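Local coordinates for protein putative 2,5-diketo-D-gluconic acid reductase B (Sinorhizobium meliloti, PDB 3UP8) that probably reduces methylglyoxal and related carbonyl compounds, such as 2,5-diketo-D-gluconate, to alcohols with NADPH, as a member of the aldo/keto reductase family, at residues T195-G200 with Q242-V247; T204-M209 with R285-Q290; R51-A56 with A74-A79; D99-D104 with P130-P135. All coordinates share one frame; numbering follows the deposited sequence.

Contact 1 of 4, residues T195-G200 with Q242-V247; sequences TARRLG and QQDVIV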
# COMPACT_ATOMS: atom_id res chain seq x y z
N THR A 195 -17.16 -0.32 1.15
CA THR A 195 -17.03 -1.21 2.32
C THR A 195 -15.94 -0.70 3.25
O THR A 195 -16.14 -0.64 4.46
CB THR A 195 -16.76 -2.66 1.89
OG1 THR A 195 -17.88 -3.15 1.15
CG2 THR A 195 -16.54 -3.58 3.08
N ALA A 196 -14.79 -0.30 2.70
CA ALA A 196 -13.71 0.27 3.52
C ALA A 196 -14.22 1.40 4.40
O ALA A 196 -14.02 1.40 5.61
CB ALA A 196 -12.55 0.73 2.65
N ARG A 197 -14.89 2.37 3.79
CA ARG A 197 -15.40 3.54 4.49
C ARG A 197 -16.44 3.20 5.58
O ARG A 197 -16.43 3.78 6.66
CB ARG A 197 -15.94 4.57 3.49
CG ARG A 197 -14.82 5.29 2.74
CD ARG A 197 -15.34 6.04 1.53
NE ARG A 197 -14.26 6.70 0.79
CZ ARG A 197 -14.30 6.93 -0.52
NH1 ARG A 197 -15.35 6.53 -1.23
NH2 ARG A 197 -13.29 7.53 -1.14
N ARG A 198 -17.33 2.25 5.29
CA ARG A 198 -18.26 1.76 6.31
C ARG A 198 -17.54 1.11 7.49
O ARG A 198 -17.91 1.32 8.65
CB ARG A 198 -19.27 0.78 5.70
CG ARG A 198 -20.37 0.34 6.67
CD ARG A 198 -21.39 -0.61 6.04
NE ARG A 198 -20.80 -1.88 5.59
CZ ARG A 198 -20.50 -2.90 6.40
NH1 ARG A 198 -20.71 -2.82 7.71
NH2 ARG A 198 -19.97 -3.99 5.88
N LEU A 199 -16.48 0.34 7.21
CA LEU A 199 -15.75 -0.36 8.26
C LEU A 199 -14.66 0.49 8.91
O LEU A 199 -14.08 0.11 9.92
CB LEU A 199 -15.18 -1.69 7.73
CG LEU A 199 -16.19 -2.71 7.21
CD1 LEU A 199 -15.50 -3.84 6.45
CD2 LEU A 199 -17.05 -3.30 8.35
N GLY A 200 -14.42 1.67 8.35
CA GLY A 200 -13.44 2.59 8.92
C GLY A 200 -12.01 2.30 8.51
O GLY A 200 -11.07 2.89 9.05
N GLN A 242 -8.54 11.02 -3.50
CA GLN A 242 -9.73 10.31 -3.01
C GLN A 242 -9.66 10.12 -1.50
O GLN A 242 -8.59 9.77 -0.96
CB GLN A 242 -9.85 8.95 -3.66
CG GLN A 242 -10.36 8.99 -5.06
CD GLN A 242 -10.33 7.62 -5.70
OE1 GLN A 242 -11.06 6.72 -5.30
NE2 GLN A 242 -9.50 7.47 -6.72
N GLN A 243 -10.79 10.33 -0.83
CA GLN A 243 -10.90 10.10 0.62
C GLN A 243 -10.49 8.67 0.94
O GLN A 243 -10.94 7.73 0.27
CB GLN A 243 -12.33 10.33 1.13
CG GLN A 243 -12.85 11.77 0.98
CD GLN A 243 -11.90 12.81 1.56
OE1 GLN A 243 -11.58 12.79 2.75
NE2 GLN A 243 -11.44 13.73 0.72
N ASP A 244 -9.66 8.52 1.96
CA ASP A 244 -9.30 7.20 2.52
C ASP A 244 -8.39 6.35 1.65
O ASP A 244 -8.32 5.13 1.85
CB ASP A 244 -10.56 6.38 2.87
CG ASP A 244 -11.57 7.18 3.69
OD1 ASP A 244 -11.27 7.55 4.84
OD2 ASP A 244 -12.67 7.45 3.15
N VAL A 245 -7.73 6.97 0.66
CA VAL A 245 -6.87 6.21 -0.25
C VAL A 245 -5.42 6.58 -0.05
O VAL A 245 -5.07 7.76 0.05
CB VAL A 245 -7.26 6.40 -1.73
CG1 VAL A 245 -6.31 5.62 -2.66
CG2 VAL A 245 -8.70 5.99 -1.96
N ILE A 246 -4.58 5.55 0.04
CA ILE A 246 -3.15 5.67 0.17
C ILE A 246 -2.59 5.09 -1.12
O ILE A 246 -3.18 4.16 -1.69
CB ILE A 246 -2.66 4.85 1.38
CG1 ILE A 246 -3.31 5.39 2.66
CG2 ILE A 246 -1.14 4.81 1.48
CD1 ILE A 246 -3.77 4.31 3.64
N VAL A 247 -1.46 5.62 -1.59
CA VAL A 247 -0.85 5.11 -2.81
C VAL A 247 0.62 4.72 -2.58
O VAL A 247 1.37 5.43 -1.92
CB VAL A 247 -1.05 6.12 -4.00
CG1 VAL A 247 -0.38 7.47 -3.71
CG2 VAL A 247 -0.53 5.53 -5.30
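With CG anti to its carbonyl carbon (chi1 -73°) and the chain extended from CG to NE, Arg197 reaches off its helix to Asp244 and Gln243. The carboxylate of Asp244 is set the same way and lies across the arginine chain. Arg197 NE donates to Asp244 OD2 at 2.9 Å, which makes a salt bridge. The oxygen uses its anti lone pair and lies almost in the guanidinium plane. The carboxylate is turned, its plane 58° from that of the guanidinium. Asp244 OD2 also lies close to the aliphatic part of the arginine, 3.1 Å from Arg197 CG.

Both segments belong to the TIM barrel of the aldo/keto reductases. Helix 190-199 ends in a Schellman motif with Gly200 as the C-prime residue. Residues 242-245 form a type II beta turn that leads into barrel strand 245-249. The arginine therefore ties the end of an outer helix to the turn before the last strand. The contact is on the surface, away from the predicted catalytic residues.

The second bond goes to the turn backbone. Arg197 NH2 donates to Gln243 O at 2.7 Å, with an N-H...O angle of 160°. Arg197 NH2 also lies 3.7 Å from Gln243 CB.

Contact 2 of 4, residues T204-M209 with R285-Q290; sequences TSYYAM and RIVNPQ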
# COMPACT_ATOMS: atom_id res chain seq x y z
N THR A 204 -5.20 0.86 0.54
CA THR A 204 -3.88 1.15 0.04
C THR A 204 -3.73 0.63 -1.39
O THR A 204 -3.90 -0.55 -1.65
CB THR A 204 -2.79 0.58 0.93
OG1 THR A 204 -2.92 1.14 2.24
CG2 THR A 204 -1.40 0.94 0.37
N SER A 205 -3.39 1.54 -2.30
CA SER A 205 -3.25 1.23 -3.73
C SER A 205 -1.86 0.75 -4.11
O SER A 205 -0.86 1.38 -3.74
CB SER A 205 -3.58 2.49 -4.55
OG SER A 205 -3.07 2.36 -5.87
N TYR A 206 -1.80 -0.34 -4.87
CA TYR A 206 -0.60 -0.69 -5.63
C TYR A 206 -0.91 -0.74 -7.14
O TYR A 206 -2.08 -0.82 -7.54
CB TYR A 206 0.10 -1.98 -5.14
CG TYR A 206 -0.67 -3.29 -5.32
CD1 TYR A 206 -0.68 -3.95 -6.55
CD2 TYR A 206 -1.34 -3.87 -4.25
CE1 TYR A 206 -1.36 -5.16 -6.71
CE2 TYR A 206 -2.03 -5.09 -4.40
CZ TYR A 206 -2.03 -5.72 -5.64
OH TYR A 206 -2.69 -6.91 -5.82
N TYR A 207 0.15 -0.67 -7.94
CA TYR A 207 0.08 -0.66 -9.42
C TYR A 207 -0.63 0.57 -9.98
O TYR A 207 -1.36 0.49 -10.97
CB TYR A 207 -0.59 -1.94 -9.98
CG TYR A 207 0.38 -2.91 -10.63
CD1 TYR A 207 0.35 -4.26 -10.31
CD2 TYR A 207 1.33 -2.47 -11.56
CE1 TYR A 207 1.23 -5.16 -10.90
CE2 TYR A 207 2.22 -3.36 -12.16
CZ TYR A 207 2.17 -4.71 -11.81
OH TYR A 207 3.05 -5.61 -12.36
N ALA A 208 -0.42 1.71 -9.33
CA ALA A 208 -0.97 3.00 -9.79
C ALA A 208 -0.74 3.26 -11.30
O ALA A 208 -1.59 3.83 -11.96
CB ALA A 208 -0.39 4.13 -8.97
N MSE A 209 0.42 2.83 -11.81
CA MSE A 209 0.81 3.08 -13.22
C MSE A 209 0.18 2.08 -14.21
O MSE A 209 0.38 2.20 -15.43
CB MSE A 209 2.33 3.03 -13.37
CG MSE A 209 3.11 4.05 -12.57
SE MSE A 209 2.58 5.87 -13.02
CE MSE A 209 1.39 6.27 -11.56
N ARG A 285 -7.91 -5.46 -14.31
CA ARG A 285 -7.09 -6.08 -13.25
C ARG A 285 -5.87 -6.78 -13.83
O ARG A 285 -5.97 -7.55 -14.80
CB ARG A 285 -7.91 -7.09 -12.45
CG ARG A 285 -7.16 -7.63 -11.24
CD ARG A 285 -7.99 -8.66 -10.51
NE ARG A 285 -9.28 -8.12 -10.07
CZ ARG A 285 -9.46 -7.35 -9.00
NH1 ARG A 285 -8.42 -7.01 -8.23
NH2 ARG A 285 -10.68 -6.92 -8.69
N ILE A 286 -4.72 -6.50 -13.22
CA ILE A 286 -3.43 -7.03 -13.64
C ILE A 286 -3.02 -8.26 -12.82
O ILE A 286 -2.56 -9.25 -13.37
CB ILE A 286 -2.32 -5.95 -13.52
CG1 ILE A 286 -2.65 -4.74 -14.41
CG2 ILE A 286 -0.92 -6.53 -13.87
CD1 ILE A 286 -1.84 -3.50 -14.05
N VAL A 287 -3.20 -8.18 -11.49
CA VAL A 287 -2.71 -9.23 -10.58
C VAL A 287 -3.86 -10.15 -10.15
O VAL A 287 -4.79 -9.72 -9.47
CB VAL A 287 -2.01 -8.60 -9.33
CG1 VAL A 287 -1.40 -9.68 -8.44
CG2 VAL A 287 -0.92 -7.61 -9.77
N ASN A 288 -3.80 -11.43 -10.54
CA ASN A 288 -4.89 -12.37 -10.28
C ASN A 288 -4.37 -13.82 -10.12
O ASN A 288 -4.71 -14.69 -10.93
CB ASN A 288 -5.89 -12.29 -11.45
CG ASN A 288 -7.31 -12.68 -11.06
OD1 ASN A 288 -7.56 -13.21 -9.97
ND2 ASN A 288 -8.24 -12.43 -11.96
N PRO A 289 -3.52 -14.07 -9.11
CA PRO A 289 -2.97 -15.43 -9.00
C PRO A 289 -3.98 -16.46 -8.51
O PRO A 289 -4.66 -16.26 -7.50
CB PRO A 289 -1.79 -15.28 -8.03
CG PRO A 289 -2.11 -14.05 -7.24
CD PRO A 289 -2.94 -13.15 -8.12
N GLN A 290 -4.11 -17.55 -9.27
CA GLN A 290 -5.05 -18.62 -8.95
C GLN A 290 -4.73 -19.22 -7.58
O GLN A 290 -3.57 -19.49 -7.27
CB GLN A 290 -5.01 -19.69 -10.06
CG GLN A 290 -5.83 -20.95 -9.78
CD GLN A 290 -7.30 -20.65 -9.55
OE1 GLN A 290 -7.96 -21.32 -8.74
NE2 GLN A 290 -7.83 -19.64 -10.26
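At the mouth of the TIM barrel, Tyr206, the last residue of strand 202-206, and Tyr207 just after it meet Ile286 and Val287 of the C-terminal segment. In aldo/keto reductases this segment borders the substrate pocket. Here a bound acetate, probably from the crystallisation liquor, lies about 3 Å from the Tyr206 side chain, and the side chain of the predicted proton donor Tyr70 about 6 Å from it, nearest atoms in each case.

The contact is apolar. The Tyr207 ring carries most of it. Ile286 CD1 sits over one face as a CH-pi contact, 4.2 Å from the ring centroid and 15° off the normal. Ile286 CG2 approaches Tyr207 CE1 at 3.9 Å. Val287 comes to the ring edge, crossing at about a right angle.

Val287 CG2 also meets the edge of the Tyr206 ring, 3.9 Å from Tyr206 CE1. Tyr206 CG lies between the backbone N and carbonyl carbon (chi1 66°), and the ring extends to the valine. Its hydroxyl is hydrogen-bonded to Asn159. Glu182 holds the other segment, taking the backbone N-H groups of Ile286 and Val287 on its two carboxylate oxygens. The tightest approach between the segments is Val287 CG2 to Tyr207 CE1, at 3.4 Å.

Contact 3 of 4, residues R51-A56 with A74-A79; sequences RILPQA and AEVGEA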
# COMPACT_ATOMS: atom_id res chain seq x y z
N ARG A 51 19.98 1.15 -3.41
CA ARG A 51 20.36 2.35 -4.15
C ARG A 51 19.35 3.48 -3.95
O ARG A 51 19.73 4.60 -3.61
CB ARG A 51 20.49 2.02 -5.64
CG ARG A 51 21.25 3.08 -6.46
CD ARG A 51 20.87 2.99 -7.94
NE ARG A 51 20.81 1.60 -8.40
CZ ARG A 51 19.89 1.12 -9.24
NH1 ARG A 51 18.94 1.91 -9.73
NH2 ARG A 51 19.92 -0.17 -9.58
N ILE A 52 18.06 3.18 -4.13
CA ILE A 52 17.05 4.23 -4.25
C ILE A 52 16.36 4.62 -2.94
O ILE A 52 16.11 5.80 -2.70
CB ILE A 52 16.01 3.87 -5.34
CG1 ILE A 52 16.70 3.74 -6.69
CG2 ILE A 52 14.91 4.91 -5.44
CD1 ILE A 52 16.43 2.42 -7.38
N LEU A 53 16.08 3.64 -2.08
CA LEU A 53 15.41 3.94 -0.80
C LEU A 53 16.12 5.01 0.06
O LEU A 53 15.45 5.89 0.59
CB LEU A 53 15.10 2.67 0.01
CG LEU A 53 14.28 2.81 1.30
CD1 LEU A 53 13.03 3.66 1.08
CD2 LEU A 53 13.89 1.43 1.83
N PRO A 54 17.47 4.97 0.16
CA PRO A 54 18.14 6.06 0.91
C PRO A 54 17.81 7.45 0.36
O PRO A 54 17.57 8.38 1.13
CB PRO A 54 19.64 5.74 0.72
CG PRO A 54 19.66 4.25 0.58
CD PRO A 54 18.43 3.93 -0.24
N GLN A 55 17.79 7.57 -0.96
CA GLN A 55 17.42 8.83 -1.60
C GLN A 55 15.97 9.19 -1.33
O GLN A 55 15.67 10.34 -1.02
CB GLN A 55 17.66 8.73 -3.10
CG GLN A 55 19.08 8.36 -3.48
CD GLN A 55 19.26 8.39 -4.98
OE1 GLN A 55 19.58 7.37 -5.60
NE2 GLN A 55 19.02 9.56 -5.58
N ALA A 56 15.07 8.22 -1.45
CA ALA A 56 13.66 8.43 -1.13
C ALA A 56 13.48 8.99 0.27
O ALA A 56 12.68 9.90 0.49
CB ALA A 56 12.89 7.13 -1.30
N ALA A 74 15.54 -7.49 3.98
CA ALA A 74 16.89 -7.23 4.48
C ALA A 74 17.43 -5.87 4.02
O ALA A 74 17.99 -5.11 4.81
CB ALA A 74 17.86 -8.38 4.06
N GLU A 75 17.23 -5.56 2.75
CA GLU A 75 17.76 -4.33 2.16
C GLU A 75 16.93 -3.12 2.61
O GLU A 75 17.48 -2.04 2.83
CB GLU A 75 17.82 -4.45 0.64
CG GLU A 75 18.87 -5.48 0.15
CD GLU A 75 18.37 -6.92 0.06
OE1 GLU A 75 17.25 -7.23 0.54
OE2 GLU A 75 19.10 -7.75 -0.52
N VAL A 76 15.61 -3.31 2.78
CA VAL A 76 14.78 -2.27 3.38
C VAL A 76 15.31 -1.91 4.76
O VAL A 76 15.49 -0.74 5.07
CB VAL A 76 13.27 -2.68 3.47
CG1 VAL A 76 12.49 -1.70 4.35
CG2 VAL A 76 12.64 -2.74 2.07
N GLY A 77 15.57 -2.93 5.59
CA GLY A 77 16.11 -2.75 6.94
C GLY A 77 17.44 -2.01 6.95
O GLY A 77 17.63 -1.07 7.72
N GLU A 78 18.34 -2.40 6.05
CA GLU A 78 19.66 -1.75 5.93
C GLU A 78 19.52 -0.28 5.52
O GLU A 78 20.11 0.61 6.13
CB GLU A 78 20.53 -2.49 4.91
CG GLU A 78 21.98 -1.97 4.86
CD GLU A 78 22.84 -2.71 3.84
OE1 GLU A 78 22.68 -3.94 3.72
OE2 GLU A 78 23.68 -2.06 3.18
N ALA A 79 18.74 -0.03 4.47
CA ALA A 79 18.51 1.33 3.96
C ALA A 79 17.94 2.26 5.02
O ALA A 79 18.42 3.38 5.19
CB ALA A 79 17.62 1.30 2.72
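Leu53, Pro54, Val76 and Ala79 join helix 46-59 to helix 73-83, two neighbouring outer helices of the TIM barrel. Barrel strand 63-65 lies between them in the chain, so the helices run in the same general sense. The segment axes come within 9.3 Å and cross at -39°. No hydrogen bond links the two segments.

The apolar contacts centre on the methyl group of Ala79. Its small side chain points toward helix 46-59 and lets the backbones come close: Pro54 and Ala79 have their CA atoms 5.6 Å apart. Leu53 lies against this methyl with several atoms. Leu53 CD2 is 3.8 Å from Ala79 CB, and Leu53 CB and CG are each 3.9 Å from it. Leu53 CG is turned away from its own backbone N (chi1 -174°), which sends the branch across the gap between the helices. Leu53 CD2 also reaches Val76, 4.1 Å from Val76 CA and 4.3 Å from Val76 CG1. Leu53 also packs on Phe39 of strand 37-40, so its side chain joins both helices to the barrel wall. Val76 touches Val49, a turn earlier on the helix of Leu53, as well as Thr41 and Thr66 in loops.

Pro54 also shapes its own helix. It has no N-H, so its nitrogen makes no bond to the turn before, and the helix is kinked there. Its ring lies beside the Ala79 methyl, with Pro54 CD 4.0 Å from Ala79 CB.

Contact 4 of 4, residues D99-D104 with P130-P135; sequences DNYRHD and PGSDVP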
# COMPACT_ATOMS: atom_id res chain seq x y z
N ASP A 99 2.40 -19.01 2.77
CA ASP A 99 3.03 -20.26 3.24
C ASP A 99 3.24 -20.24 4.75
O ASP A 99 3.48 -21.27 5.38
CB ASP A 99 4.39 -20.49 2.55
CG ASP A 99 4.26 -20.85 1.07
OD1 ASP A 99 3.15 -21.19 0.60
OD2 ASP A 99 5.30 -20.80 0.38
N ASN A 100 3.16 -19.05 5.33
CA ASN A 100 3.40 -18.86 6.74
C ASN A 100 2.12 -18.66 7.57
O ASN A 100 2.18 -18.17 8.69
CB ASN A 100 4.35 -17.68 6.96
CG ASN A 100 5.71 -17.89 6.30
OD1 ASN A 100 6.20 -19.01 6.21
ND2 ASN A 100 6.31 -16.80 5.83
N TYR A 101 0.98 -19.05 7.02
CA TYR A 101 -0.30 -18.77 7.67
C TYR A 101 -0.67 -19.59 8.90
O TYR A 101 -1.36 -19.09 9.77
CB TYR A 101 -1.43 -18.82 6.64
CG TYR A 101 -1.60 -17.53 5.86
CD1 TYR A 101 -2.56 -17.46 4.85
CD2 TYR A 101 -0.82 -16.40 6.12
CE1 TYR A 101 -2.76 -16.29 4.13
CE2 TYR A 101 -1.02 -15.21 5.39
CZ TYR A 101 -1.99 -15.17 4.39
OH TYR A 101 -2.23 -14.04 3.65
N ARG A 102 -0.22 -20.84 8.99
CA ARG A 102 -0.50 -21.62 10.20
C ARG A 102 0.15 -20.94 11.41
O ARG A 102 1.25 -20.38 11.30
CB ARG A 102 -0.02 -23.06 10.05
CG ARG A 102 -0.73 -23.81 8.92
CD ARG A 102 -0.51 -25.31 8.99
NE ARG A 102 -0.55 -25.81 10.36
CZ ARG A 102 -0.33 -27.08 10.72
NH1 ARG A 102 -0.08 -28.00 9.79
NH2 ARG A 102 -0.36 -27.42 12.00
N HIS A 103 -0.52 -20.99 12.56
CA HIS A 103 -0.10 -20.22 13.75
C HIS A 103 1.42 -20.21 14.02
O HIS A 103 2.02 -19.13 14.09
CB HIS A 103 -0.82 -20.69 15.02
CG HIS A 103 -0.33 -20.00 16.25
ND1 HIS A 103 0.63 -20.55 17.08
CD2 HIS A 103 -0.58 -18.77 16.75
CE1 HIS A 103 0.89 -19.72 18.07
NE2 HIS A 103 0.17 -18.62 17.89
N ASP A 104 2.01 -21.38 14.19
CA ASP A 104 3.43 -21.45 14.58
C ASP A 104 4.37 -20.87 13.51
O ASP A 104 5.31 -20.16 13.85
CB ASP A 104 3.85 -22.87 14.97
CG ASP A 104 3.24 -23.33 16.31
OD1 ASP A 104 2.41 -22.62 16.93
OD2 ASP A 104 3.60 -24.44 16.75
N PRO A 130 -5.90 -13.46 0.56
CA PRO A 130 -6.97 -14.17 1.29
C PRO A 130 -7.02 -15.69 1.08
O PRO A 130 -7.44 -16.42 1.99
CB PRO A 130 -8.25 -13.54 0.75
CG PRO A 130 -7.89 -13.15 -0.65
CD PRO A 130 -6.45 -12.66 -0.55
N GLY A 131 -6.59 -16.14 -0.10
CA GLY A 131 -6.63 -17.57 -0.47
C GLY A 131 -5.67 -18.45 0.30
O GLY A 131 -4.45 -18.28 0.21
N SER A 132 -6.24 -19.38 1.06
CA SER A 132 -5.48 -20.24 1.97
C SER A 132 -6.43 -21.31 2.53
O SER A 132 -7.62 -21.05 2.71
CB SER A 132 -4.93 -19.42 3.14
OG SER A 132 -4.25 -20.25 4.07
N ASP A 133 -5.88 -22.49 2.80
CA ASP A 133 -6.58 -23.55 3.56
C ASP A 133 -6.65 -23.23 5.05
O ASP A 133 -7.43 -23.85 5.78
CB ASP A 133 -5.86 -24.90 3.39
CG ASP A 133 -6.06 -25.52 2.01
OD1 ASP A 133 -6.91 -25.03 1.23
OD2 ASP A 133 -5.38 -26.53 1.72
N VAL A 134 -5.81 -22.31 5.54
CA VAL A 134 -5.82 -21.96 6.96
C VAL A 134 -7.05 -21.09 7.27
O VAL A 134 -7.31 -20.11 6.57
CB VAL A 134 -4.53 -21.20 7.38
CG1 VAL A 134 -4.57 -20.85 8.88
CG2 VAL A 134 -3.29 -22.03 7.03
N PRO A 135 -7.84 -21.47 8.31
CA PRO A 135 -9.04 -20.71 8.65
C PRO A 135 -8.73 -19.24 8.89
O PRO A 135 -7.70 -18.90 9.49
CB PRO A 135 -9.52 -21.39 9.96
CG PRO A 135 -9.07 -22.79 9.82
CD PRO A 135 -7.71 -22.69 9.13
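Tyr101 and Arg102 of one loop pack on Ser132 and Val134 of another, where loops of the TIM barrel gather near the predicted substrate-binding residue His128. The side chain of Tyr101 is about 4 Å from that of His128 between nearest atoms. Residues 99-102 lead into helix 103-117, whose first turn begins in this segment, with Arg102 at its N-cap position. Residues 130-135 lead into helix 136-148, with Pro135 at the N-cap position. The contact thus joins the approaches to two successive outer helices.

The apolar part rests on Val134. Its CG2 lies beside the valine's own backbone N and fits against the start of two side chains. Val134 CG2 is 3.7 Å from Tyr101 CB and 3.6 Å from Arg102 CG. The side chains of Arg102 and Val134 cross at about a right angle, and the valine touches the aliphatic part of the arginine. The other methyl, Val134 CG1, lies 3.8 Å from the backbone oxygen Tyr101 O. Arg139 of helix 136-148 also packs on Tyr101 and Ser132.

No hydrogen bond spans the two segments, but polar bonds fix the groups that touch. Tyr101 OH is hydrogen-bonded to Trp129 O, which anchors the far end of the ring just before the second segment. Ser132 OG accepts the backbone N-H of Val134 at 3.0 Å in an ST turn. This turn holds both contact residues of the loop together.

The serine meets the tyrosine ring at its edge. Ser132 CB lies in the ring plane, 3.5 Å from Tyr101 CD1, and Ser132 OG is 3.4 Å from the same carbon.

How the contacts relate
From the N terminus, contact 3 comes first and closes a short loop around barrel strand 63-65, joining the first two outer helices. Contact 4 follows in series. Its loop holds helix 103-117 and strand 122-127, and it ties the loops ahead of helices 103-117 and 136-148. Contacts 1 and 2 come later and cross: segment 204-209 lies inside the loop closed by contact 1, while 285-290 lies beyond it. They also touch, since strands 202-206 and 245-249 are neighbours and Ile246 O is probably hydrogen-bonded to Ser205 N. Contact 2 brings the C-terminal segment to the barrel. Contacts 1 and 3 lie on opposite sides of the chain's centre.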